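Local coordinates for Lin1840 protein (Listeria innocua serovar 6a, PDB 4ZOC), which probably hydrolyses terminal, non-reducing beta-D-glucosyl residues to release beta-D-glucose, as a family 3 glycosidase linked to beta-1,2-glucan breakdown, at residues A[429-437]-A[449-457]; A[439-450]-A[483-493]. The protein carries 2 engineered substitutions. One frame throughout, in Å; residues are numbered along the deposited sequence.

Interaction 1: residues A[429-437]-A[449-457]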
loop_
_atom_site.group_PDB
_atom_site.type_symbol
_atom_site.label_atom_id
_atom_site.label_comp_id
_atom_site.label_asym_id
_atom_site.label_seq_id
_atom_site.Cartn_x
_atom_site.Cartn_y
_atom_site.Cartn_z
ATOM N N PHE A 429 -4.379 -43.337 14.840
ATOM C CA PHE A 429 -5.643 -43.874 14.258
ATOM C C PHE A 429 -5.432 -45.242 13.547
ATOM O O PHE A 429 -4.668 -45.383 12.641
ATOM C CB PHE A 429 -6.224 -42.817 13.269
ATOM C CG PHE A 429 -6.552 -41.500 13.913
ATOM C CD1 PHE A 429 -7.748 -41.312 14.569
ATOM C CD2 PHE A 429 -5.692 -40.444 13.813
ATOM C CE1 PHE A 429 -8.057 -40.087 15.212
ATOM C CE2 PHE A 429 -5.947 -39.249 14.462
ATOM C CZ PHE A 429 -7.141 -39.052 15.129
ATOM N N GLU A 430 -6.212 -46.258 13.943
ATOM C CA GLU A 430 -6.037 -47.630 13.396
ATOM C C GLU A 430 -6.440 -47.742 11.932
ATOM O O GLU A 430 -5.802 -48.466 11.177
ATOM C CB GLU A 430 -6.758 -48.701 14.235
ATOM C CG GLU A 430 -8.023 -48.219 14.927
ATOM C CD GLU A 430 -8.830 -49.316 15.648
ATOM O OE1 GLU A 430 -9.701 -48.923 16.466
ATOM O OE2 GLU A 430 -8.592 -50.532 15.409
ATOM N N THR A 431 -7.455 -46.961 11.530
ATOM C CA THR A 431 -7.985 -47.031 10.199
ATOM C C THR A 431 -7.835 -45.709 9.426
ATOM O O THR A 431 -8.512 -44.708 9.713
ATOM C CB THR A 431 -9.463 -47.402 10.262
ATOM O OG1 THR A 431 -9.574 -48.556 11.099
ATOM C CG2 THR A 431 -9.981 -47.684 8.824
ATOM N N VAL A 432 -6.884 -45.724 8.485
ATOM C CA VAL A 432 -6.628 -44.604 7.600
ATOM C C VAL A 432 -6.469 -45.143 6.192
ATOM O O VAL A 432 -5.730 -46.100 5.929
ATOM C CB VAL A 432 -5.385 -43.770 7.998
ATOM C CG1 VAL A 432 -5.274 -42.521 7.159
ATOM C CG2 VAL A 432 -5.368 -43.410 9.466
ATOM N N GLU A 433 -7.249 -44.576 5.267
ATOM C CA GLU A 433 -7.068 -44.824 3.857
ATOM C C GLU A 433 -6.638 -43.513 3.218
ATOM O O GLU A 433 -7.307 -42.524 3.381
ATOM C CB GLU A 433 -8.397 -45.213 3.299
ATOM C CG GLU A 433 -8.367 -46.033 2.064
ATOM C CD GLU A 433 -9.665 -46.864 1.953
ATOM O OE1 GLU A 433 -10.382 -46.650 1.023
ATOM O OE2 GLU A 433 -9.952 -47.759 2.772
ATOM N N VAL A 434 -5.601 -43.571 2.406
ATOM C CA VAL A 434 -4.906 -42.394 1.959
ATOM C C VAL A 434 -5.005 -42.279 0.479
ATOM O O VAL A 434 -4.799 -43.237 -0.219
ATOM C CB VAL A 434 -3.422 -42.508 2.347
ATOM C CG1 VAL A 434 -2.670 -41.331 1.733
ATOM C CG2 VAL A 434 -3.323 -42.507 3.850
ATOM N N VAL A 435 -5.278 -41.076 -0.026
ATOM C CA VAL A 435 -5.185 -40.787 -1.434
ATOM C C VAL A 435 -4.433 -39.452 -1.585
ATOM O O VAL A 435 -4.990 -38.387 -1.297
ATOM C CB VAL A 435 -6.556 -40.609 -2.109
ATOM C CG1 VAL A 435 -6.467 -40.399 -3.610
ATOM C CG2 VAL A 435 -7.482 -41.838 -1.864
ATOM N N SER A 436 -3.194 -39.531 -2.074
ATOM C CA SER A 436 -2.356 -38.380 -2.330
ATOM C C SER A 436 -2.753 -37.778 -3.646
ATOM O O SER A 436 -3.136 -38.504 -4.578
ATOM C CB SER A 436 -0.874 -38.808 -2.414
ATOM O OG SER A 436 -0.053 -37.728 -2.704
ATOM N N THR A 437 -2.717 -36.459 -3.733
ATOM C CA THR A 437 -2.953 -35.774 -4.974
ATOM C C THR A 437 -1.828 -34.783 -5.135
ATOM O O THR A 437 -1.069 -34.550 -4.165
ATOM C CB THR A 437 -4.307 -35.018 -5.009
ATOM O OG1 THR A 437 -4.376 -34.002 -3.993
ATOM C CG2 THR A 437 -5.445 -35.972 -4.838
ATOM N N ALA A 449 -10.478 -42.034 -7.157
ATOM C CA ALA A 449 -9.788 -42.620 -6.027
ATOM C C ALA A 449 -10.203 -41.966 -4.706
ATOM O O ALA A 449 -10.340 -42.648 -3.692
ATOM C CB ALA A 449 -8.296 -42.512 -6.233
ATOM N N VAL A 450 -10.389 -40.644 -4.704
ATOM C CA VAL A 450 -10.910 -39.951 -3.522
ATOM C C VAL A 450 -12.312 -40.416 -3.180
ATOM O O VAL A 450 -12.642 -40.627 -2.037
ATOM C CB VAL A 450 -10.856 -38.421 -3.738
ATOM C CG1 VAL A 450 -11.611 -37.657 -2.671
ATOM C CG2 VAL A 450 -9.415 -37.943 -3.738
ATOM N N LYS A 451 -13.157 -40.584 -4.185
ATOM C CA LYS A 451 -14.548 -40.971 -3.907
ATOM C C LYS A 451 -14.591 -42.376 -3.262
ATOM O O LYS A 451 -15.282 -42.651 -2.218
ATOM C CB LYS A 451 -15.350 -40.871 -5.179
ATOM C CG LYS A 451 -16.765 -41.369 -5.040
ATOM C CD LYS A 451 -17.445 -41.287 -6.409
ATOM C CE LYS A 451 -18.906 -41.671 -6.335
ATOM N NZ LYS A 451 -19.680 -40.821 -7.276
ATOM N N ALA A 452 -13.791 -43.248 -3.804
ATOM C CA ALA A 452 -13.722 -44.615 -3.224
ATOM C C ALA A 452 -13.231 -44.625 -1.774
ATOM O O ALA A 452 -13.817 -45.387 -0.915
ATOM C CB ALA A 452 -12.839 -45.483 -4.091
ATOM N N ALA A 453 -12.190 -43.856 -1.462
ATOM C CA ALA A 453 -11.664 -43.815 -0.078
ATOM C C ALA A 453 -12.648 -43.235 0.926
ATOM O O ALA A 453 -12.818 -43.738 2.048
ATOM C CB ALA A 453 -10.322 -43.069 0.008
ATOM N N VAL A 454 -13.321 -42.177 0.501
ATOM C CA VAL A 454 -14.336 -41.485 1.341
ATOM C C VAL A 454 -15.546 -42.397 1.579
ATOM O O VAL A 454 -16.011 -42.513 2.697
ATOM C CB VAL A 454 -14.729 -40.123 0.749
ATOM C CG1 VAL A 454 -15.836 -39.456 1.544
ATOM C CG2 VAL A 454 -13.536 -39.190 0.646
ATOM N N GLN A 455 -16.004 -43.071 0.545
ATOM C CA GLN A 455 -17.099 -44.092 0.696
ATOM C C GLN A 455 -16.830 -45.110 1.761
ATOM O O GLN A 455 -17.706 -45.400 2.568
ATOM C CB GLN A 455 -17.375 -44.815 -0.630
ATOM C CG GLN A 455 -18.485 -44.168 -1.428
ATOM C CD GLN A 455 -18.576 -44.615 -2.902
ATOM O OE1 GLN A 455 -19.263 -43.982 -3.718
ATOM N NE2 GLN A 455 -17.883 -45.690 -3.244
ATOM N N ASN A 456 -15.613 -45.648 1.748
ATOM C CA ASN A 456 -15.101 -46.596 2.721
ATOM C C ASN A 456 -14.993 -46.110 4.138
ATOM O O ASN A 456 -15.332 -46.831 5.099
ATOM C CB ASN A 456 -13.705 -47.111 2.278
ATOM C CG ASN A 456 -13.752 -47.958 0.996
ATOM O OD1 ASN A 456 -14.794 -48.500 0.627
ATOM N ND2 ASN A 456 -12.595 -48.119 0.340
ATOM N N MET A 457 -14.535 -44.883 4.308
ATOM C CA MET A 457 -14.321 -44.290 5.632
ATOM C C MET A 457 -15.480 -43.469 6.181
ATOM O O MET A 457 -16.547 -43.425 5.590
ATOM C CB MET A 457 -13.115 -43.368 5.433
ATOM C CG MET A 457 -11.882 -44.187 5.073
ATOM S SD MET A 457 -11.174 -45.315 6.274
ATOM C CE MET A 457 -11.935 -46.882 5.802
#
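E433 reaches from edge strand 432-436 across the end of helix 444-456, and its atoms meet M457, A453 and N456 in turn. E433 CB lies against the thioether of M457, 4.0 Å from M457 CG. E433 CG passes the methyl of A453, whose small size is consistent with the 8.5 Å closest approach of the short segments' axes. With CG anti to the backbone N (chi1 -155°) and the chain extended beyond it, the carboxylate arrives at the last turn. There E433 OE1 takes a nearly straight hydrogen bond, 170° at the hydrogen, from N456 ND2 at 2.7 Å, through its syn lone pair; carboxylate and amide planes stand 69° apart. E433 OE2 is 3.7 Å from M457 CE, a methyl that also meets T431 CG2.

Two residues on, V435 CG1 touches A449 CB and V450 CG2, and V435 CG2 lies 3.6 Å from A453 CB. Strand and nearly antiparallel helix form a beta-alpha unit, which parallel strand 459-465 completes as a beta-alpha-beta crossover. Apolar packing at V435 and at T431 with M457 thus flanks a single hydrogen bond, whose amide probably offsets, in part, the cost of a carboxylate near the partly negative helix end.

Interaction 2: residues A[439-450]-A[483-493]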
loop_
_atom_site.group_PDB
_atom_site.type_symbol
_atom_site.label_atom_id
_atom_site.label_comp_id
_atom_site.label_asym_id
_atom_site.label_seq_id
_atom_site.Cartn_x
_atom_site.Cartn_y
_atom_site.Cartn_z
ATOM N N TYR A 439 -0.036 -31.023 -5.930
ATOM C CA TYR A 439 -0.303 -29.654 -5.446
ATOM C C TYR A 439 -1.128 -28.789 -6.382
ATOM O O TYR A 439 -1.861 -27.903 -5.894
ATOM C CB TYR A 439 1.035 -28.942 -5.211
ATOM C CG TYR A 439 1.735 -29.308 -3.918
ATOM C CD1 TYR A 439 2.548 -30.424 -3.827
ATOM C CD2 TYR A 439 1.486 -28.585 -2.761
ATOM C CE1 TYR A 439 3.232 -30.728 -2.681
ATOM C CE2 TYR A 439 2.155 -28.877 -1.610
ATOM C CZ TYR A 439 3.018 -29.988 -1.568
ATOM O OH TYR A 439 3.704 -30.243 -0.425
ATOM N N THR A 440 -1.033 -28.990 -7.696
ATOM C CA THR A 440 -1.684 -28.056 -8.622
ATOM C C THR A 440 -2.672 -28.713 -9.617
ATOM O O THR A 440 -3.131 -28.081 -10.552
ATOM C CB THR A 440 -0.608 -27.259 -9.410
ATOM O OG1 THR A 440 0.104 -28.151 -10.300
ATOM C CG2 THR A 440 0.377 -26.599 -8.463
ATOM N N GLU A 441 -2.963 -30.001 -9.453
ATOM C CA GLU A 441 -3.794 -30.713 -10.426
ATOM C C GLU A 441 -4.932 -31.404 -9.649
ATOM O O GLU A 441 -4.799 -31.723 -8.451
ATOM C CB GLU A 441 -2.937 -31.768 -11.209
ATOM C CG GLU A 441 -1.711 -31.292 -11.990
ATOM C CD GLU A 441 -2.061 -30.467 -13.178
ATOM O OE1 GLU A 441 -3.313 -30.192 -13.345
ATOM O OE2 GLU A 441 -1.117 -30.005 -13.877
ATOM N N LEU A 442 -6.042 -31.643 -10.335
ATOM C CA LEU A 442 -7.093 -32.531 -9.867
ATOM C C LEU A 442 -7.617 -33.291 -11.080
ATOM O O LEU A 442 -8.411 -32.737 -11.893
ATOM C CB LEU A 442 -8.249 -31.745 -9.175
ATOM C CG LEU A 442 -9.381 -32.612 -8.671
ATOM C CD1 LEU A 442 -8.864 -33.609 -7.631
ATOM C CD2 LEU A 442 -10.498 -31.794 -8.086
ATOM N N SER A 443 -7.203 -34.556 -11.224
ATOM C CA SER A 443 -7.561 -35.366 -12.371
ATOM C C SER A 443 -8.831 -36.128 -12.115
ATOM O O SER A 443 -9.263 -36.292 -10.937
ATOM C CB SER A 443 -6.439 -36.374 -12.689
ATOM O OG SER A 443 -6.327 -37.336 -11.654
ATOM N N GLU A 444 -9.393 -36.664 -13.216
ATOM C CA GLU A 444 -10.519 -37.629 -13.091
ATOM C C GLU A 444 -10.162 -38.874 -12.285
ATOM O O GLU A 444 -10.941 -39.335 -11.457
ATOM C CB GLU A 444 -11.108 -37.983 -14.456
ATOM C CG GLU A 444 -11.603 -36.748 -15.215
ATOM C CD GLU A 444 -12.668 -36.012 -14.407
ATOM O OE1 GLU A 444 -13.618 -36.677 -13.995
ATOM O OE2 GLU A 444 -12.515 -34.807 -14.098
ATOM N N GLU A 445 -8.951 -39.351 -12.486
ATOM C CA GLU A 445 -8.492 -40.502 -11.789
ATOM C C GLU A 445 -8.438 -40.201 -10.274
ATOM O O GLU A 445 -8.789 -41.052 -9.455
ATOM C CB GLU A 445 -7.124 -40.905 -12.387
ATOM C CG GLU A 445 -6.578 -42.182 -11.737
ATOM C CD GLU A 445 -5.232 -42.628 -12.308
ATOM O OE1 GLU A 445 -4.672 -42.006 -13.230
ATOM O OE2 GLU A 445 -4.688 -43.615 -11.787
ATOM N N ASP A 446 -7.952 -39.000 -9.901
ATOM C CA ASP A 446 -7.844 -38.605 -8.475
ATOM C C ASP A 446 -9.246 -38.621 -7.874
ATOM O O ASP A 446 -9.456 -39.054 -6.757
ATOM C CB ASP A 446 -7.368 -37.149 -8.398
ATOM C CG ASP A 446 -5.900 -36.949 -8.679
ATOM O OD1 ASP A 446 -5.074 -37.870 -8.540
ATOM O OD2 ASP A 446 -5.577 -35.769 -9.046
ATOM N N LYS A 447 -10.223 -38.097 -8.616
ATOM C CA LYS A 447 -11.575 -37.984 -8.112
ATOM C C LYS A 447 -12.187 -39.363 -7.873
ATOM O O LYS A 447 -12.812 -39.572 -6.867
ATOM C CB LYS A 447 -12.482 -37.175 -9.061
ATOM C CG LYS A 447 -12.224 -35.656 -9.128
ATOM C CD LYS A 447 -13.144 -35.103 -10.180
ATOM C CE LYS A 447 -12.949 -33.635 -10.248
ATOM N NZ LYS A 447 -13.797 -33.096 -11.338
ATOM N N VAL A 448 -11.944 -40.296 -8.781
ATOM C CA VAL A 448 -12.399 -41.656 -8.600
ATOM C C VAL A 448 -11.776 -42.246 -7.352
ATOM O O VAL A 448 -12.479 -42.817 -6.528
ATOM C CB VAL A 448 -12.122 -42.506 -9.866
ATOM C CG1 VAL A 448 -12.251 -43.991 -9.559
ATOM C CG2 VAL A 448 -13.089 -42.092 -10.973
ATOM N N ALA A 449 -10.478 -42.034 -7.157
ATOM C CA ALA A 449 -9.788 -42.620 -6.027
ATOM C C ALA A 449 -10.203 -41.966 -4.706
ATOM O O ALA A 449 -10.340 -42.648 -3.692
ATOM C CB ALA A 449 -8.296 -42.512 -6.233
ATOM N N VAL A 450 -10.389 -40.644 -4.704
ATOM C CA VAL A 450 -10.910 -39.951 -3.522
ATOM C C VAL A 450 -12.312 -40.416 -3.180
ATOM O O VAL A 450 -12.642 -40.627 -2.037
ATOM C CB VAL A 450 -10.856 -38.421 -3.738
ATOM C CG1 VAL A 450 -11.611 -37.657 -2.671
ATOM C CG2 VAL A 450 -9.415 -37.943 -3.738
ATOM N N PRO A 483 -3.318 -23.062 -5.187
ATOM C CA PRO A 483 -3.688 -23.467 -6.559
ATOM C C PRO A 483 -5.143 -23.766 -6.678
ATOM O O PRO A 483 -5.757 -24.364 -5.733
ATOM C CB PRO A 483 -2.798 -24.659 -6.837
ATOM C CG PRO A 483 -1.635 -24.543 -5.898
ATOM C CD PRO A 483 -2.142 -23.803 -4.681
ATOM N N GLU A 484 -5.783 -23.333 -7.763
ATOM C CA GLU A 484 -7.234 -23.513 -7.834
ATOM C C GLU A 484 -7.676 -24.993 -7.747
ATOM O O GLU A 484 -8.760 -25.280 -7.245
ATOM C CB GLU A 484 -7.761 -22.831 -9.081
ATOM C CG GLU A 484 -9.243 -22.857 -9.190
ATOM C CD GLU A 484 -9.992 -22.062 -8.113
ATOM O OE1 GLU A 484 -9.322 -21.164 -7.439
ATOM O OE2 GLU A 484 -11.277 -22.318 -8.065
ATOM N N ALA A 485 -6.820 -25.935 -8.182
ATOM C CA ALA A 485 -7.080 -27.359 -8.029
ATOM C C ALA A 485 -7.366 -27.776 -6.601
ATOM O O ALA A 485 -8.134 -28.708 -6.374
ATOM C CB ALA A 485 -5.931 -28.161 -8.583
ATOM N N GLN A 486 -6.757 -27.099 -5.614
ATOM C CA GLN A 486 -7.037 -27.413 -4.237
ATOM C C GLN A 486 -8.403 -26.912 -3.762
ATOM O O GLN A 486 -9.068 -27.602 -3.032
ATOM C CB GLN A 486 -5.925 -26.899 -3.314
ATOM C CG GLN A 486 -4.579 -27.555 -3.672
ATOM C CD GLN A 486 -3.530 -27.348 -2.603
ATOM O OE1 GLN A 486 -3.842 -27.290 -1.414
ATOM N NE2 GLN A 486 -2.268 -27.227 -3.019
ATOM N N TYR A 487 -8.828 -25.739 -4.185
ATOM C CA TYR A 487 -10.188 -25.306 -3.916
ATOM C C TYR A 487 -11.172 -26.215 -4.644
ATOM O O TYR A 487 -12.202 -26.586 -4.046
ATOM C CB TYR A 487 -10.451 -23.845 -4.312
ATOM C CG TYR A 487 -9.588 -22.839 -3.576
ATOM C CD1 TYR A 487 -9.979 -22.358 -2.374
ATOM C CD2 TYR A 487 -8.403 -22.347 -4.130
ATOM C CE1 TYR A 487 -9.208 -21.434 -1.670
ATOM C CE2 TYR A 487 -7.599 -21.470 -3.418
ATOM C CZ TYR A 487 -8.022 -20.986 -2.223
ATOM O OH TYR A 487 -7.220 -20.037 -1.582
ATOM N N GLN A 488 -10.842 -26.647 -5.852
ATOM C CA GLN A 488 -11.721 -27.604 -6.552
ATOM C C GLN A 488 -11.828 -28.921 -5.786
ATOM O O GLN A 488 -12.878 -29.541 -5.758
ATOM C CB GLN A 488 -11.271 -27.861 -8.014
ATOM C CG GLN A 488 -11.299 -26.631 -8.922
ATOM C CD GLN A 488 -10.408 -26.833 -10.144
ATOM O OE1 GLN A 488 -9.818 -27.927 -10.375
ATOM N NE2 GLN A 488 -10.318 -25.812 -10.959
ATOM N N LEU A 489 -10.723 -29.403 -5.267
ATOM C CA LEU A 489 -10.740 -30.613 -4.433
ATOM C C LEU A 489 -11.598 -30.473 -3.213
ATOM O O LEU A 489 -12.377 -31.372 -2.902
ATOM C CB LEU A 489 -9.264 -31.044 -4.075
ATOM C CG LEU A 489 -9.094 -32.239 -3.183
ATOM C CD1 LEU A 489 -9.768 -33.493 -3.732
ATOM C CD2 LEU A 489 -7.573 -32.520 -2.962
ATOM N N ALA A 490 -11.492 -29.377 -2.488
ATOM C CA ALA A 490 -12.337 -29.179 -1.292
ATOM C C ALA A 490 -13.839 -29.173 -1.686
ATOM O O ALA A 490 -14.653 -29.738 -1.020
ATOM C CB ALA A 490 -11.938 -27.883 -0.646
ATOM N N LYS A 491 -14.155 -28.527 -2.808
ATOM C CA LYS A 491 -15.509 -28.485 -3.385
ATOM C C LYS A 491 -15.983 -29.891 -3.718
ATOM O O LYS A 491 -17.057 -30.286 -3.259
ATOM C CB LYS A 491 -15.553 -27.589 -4.616
ATOM C CG LYS A 491 -16.941 -27.304 -5.225
ATOM C CD LYS A 491 -16.840 -26.269 -6.352
ATOM C CE LYS A 491 -16.179 -26.843 -7.608
ATOM N NZ LYS A 491 -16.460 -25.968 -8.789
ATOM N N PHE A 492 -15.163 -30.653 -4.434
ATOM C CA PHE A 492 -15.453 -32.072 -4.667
ATOM C C PHE A 492 -15.691 -32.920 -3.430
ATOM O O PHE A 492 -16.686 -33.587 -3.380
ATOM C CB PHE A 492 -14.396 -32.691 -5.568
ATOM C CG PHE A 492 -14.639 -34.126 -5.856
ATOM C CD1 PHE A 492 -15.630 -34.511 -6.763
ATOM C CD2 PHE A 492 -13.850 -35.087 -5.282
ATOM C CE1 PHE A 492 -15.849 -35.872 -7.029
ATOM C CE2 PHE A 492 -14.078 -36.433 -5.541
ATOM C CZ PHE A 492 -15.062 -36.826 -6.452
ATOM N N VAL A 493 -14.811 -32.867 -2.419
ATOM C CA VAL A 493 -14.931 -33.660 -1.211
ATOM C C VAL A 493 -16.215 -33.298 -0.468
ATOM O O VAL A 493 -16.871 -34.188 0.101
ATOM C CB VAL A 493 -13.643 -33.484 -0.329
ATOM C CG1 VAL A 493 -13.873 -33.996 1.034
ATOM C CG2 VAL A 493 -12.498 -34.227 -1.011
HETATM O O HOH W 1 -4.455 -25.515 -10.062
HETATM O O HOH W 2 -6.557 -31.040 -6.150
#
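F492 lays one face of its ring under the side chain of K447: K447 CG lies 4.0 Å from the centroid of the F492 ring and only 6° off its normal, a CH-pi contact. Lysine suits the place because its aliphatic part can lie over an aromatic face while the ammonium group continues outward to a weak, 3.5 Å salt bridge between K447 NZ and E444 OE2. V450 CG1 comes to the edge of the same ring, in its plane, and also meets V493 CG2 at 3.9 Å. One turn back on helix 484-494, L489 receives L442 from the loop before helix 444-456, CD1 against CD1 and L442 CD2 over the backbone N of L489; L442 CG stands anti to its own N (chi1 180°), which turns the branched end toward helix 484-494.

At the start of this helix the backbone of 439-441 does the touching. A485, with just a methyl, lets T440 O approach its CB to 3.4 Å, and P483 packs its ring against Y439 O and T440 CG2. Q486 NE2 gives Y439 O a hydrogen bond of 3.0 Å, in the carbonyl plane and on a lone pair, while its OE1 is taken by the backbone N of G465, which fixes the amide's rotation. Two waters bridge T440 O to A485 N and E441 O to A485 O.

Further out, S443 and D446 form a capping box that fixes the start of helix 444-456, consistent with placing K447 over F492. The Y439 hydroxyl bonds to S402. The short helical segments cross at -36°, two neighbouring helices lying on strands 432-436 and 459-465 of one sheet. Their seam is apolar, whereas at the loop the carbonyls of Y439, T440 and E441 are met by one amide and two waters.

Overall arrangement
Interactions 1 and 2 lie 14 Å apart, centre to centre, at one edge of the family 3 C-terminal domain, away from the annotated sugar and magnesium sites. Their segments alternate along the chain: strand 432-436, the loop into helix 444-456, then that helix's later turns, and finally helix 484-494. The two share A449 and V450, so helix 444-456 carries both, its N-terminal half facing helix 484-494 and its C-terminal half the edge strand. T437 OG1 touches L489 CD2, joining the contacts directly. Strand 432-436 borders the six-stranded mixed sheet and helix 484-494 packs on strand 459-465, so both helices are tied to this one sheet.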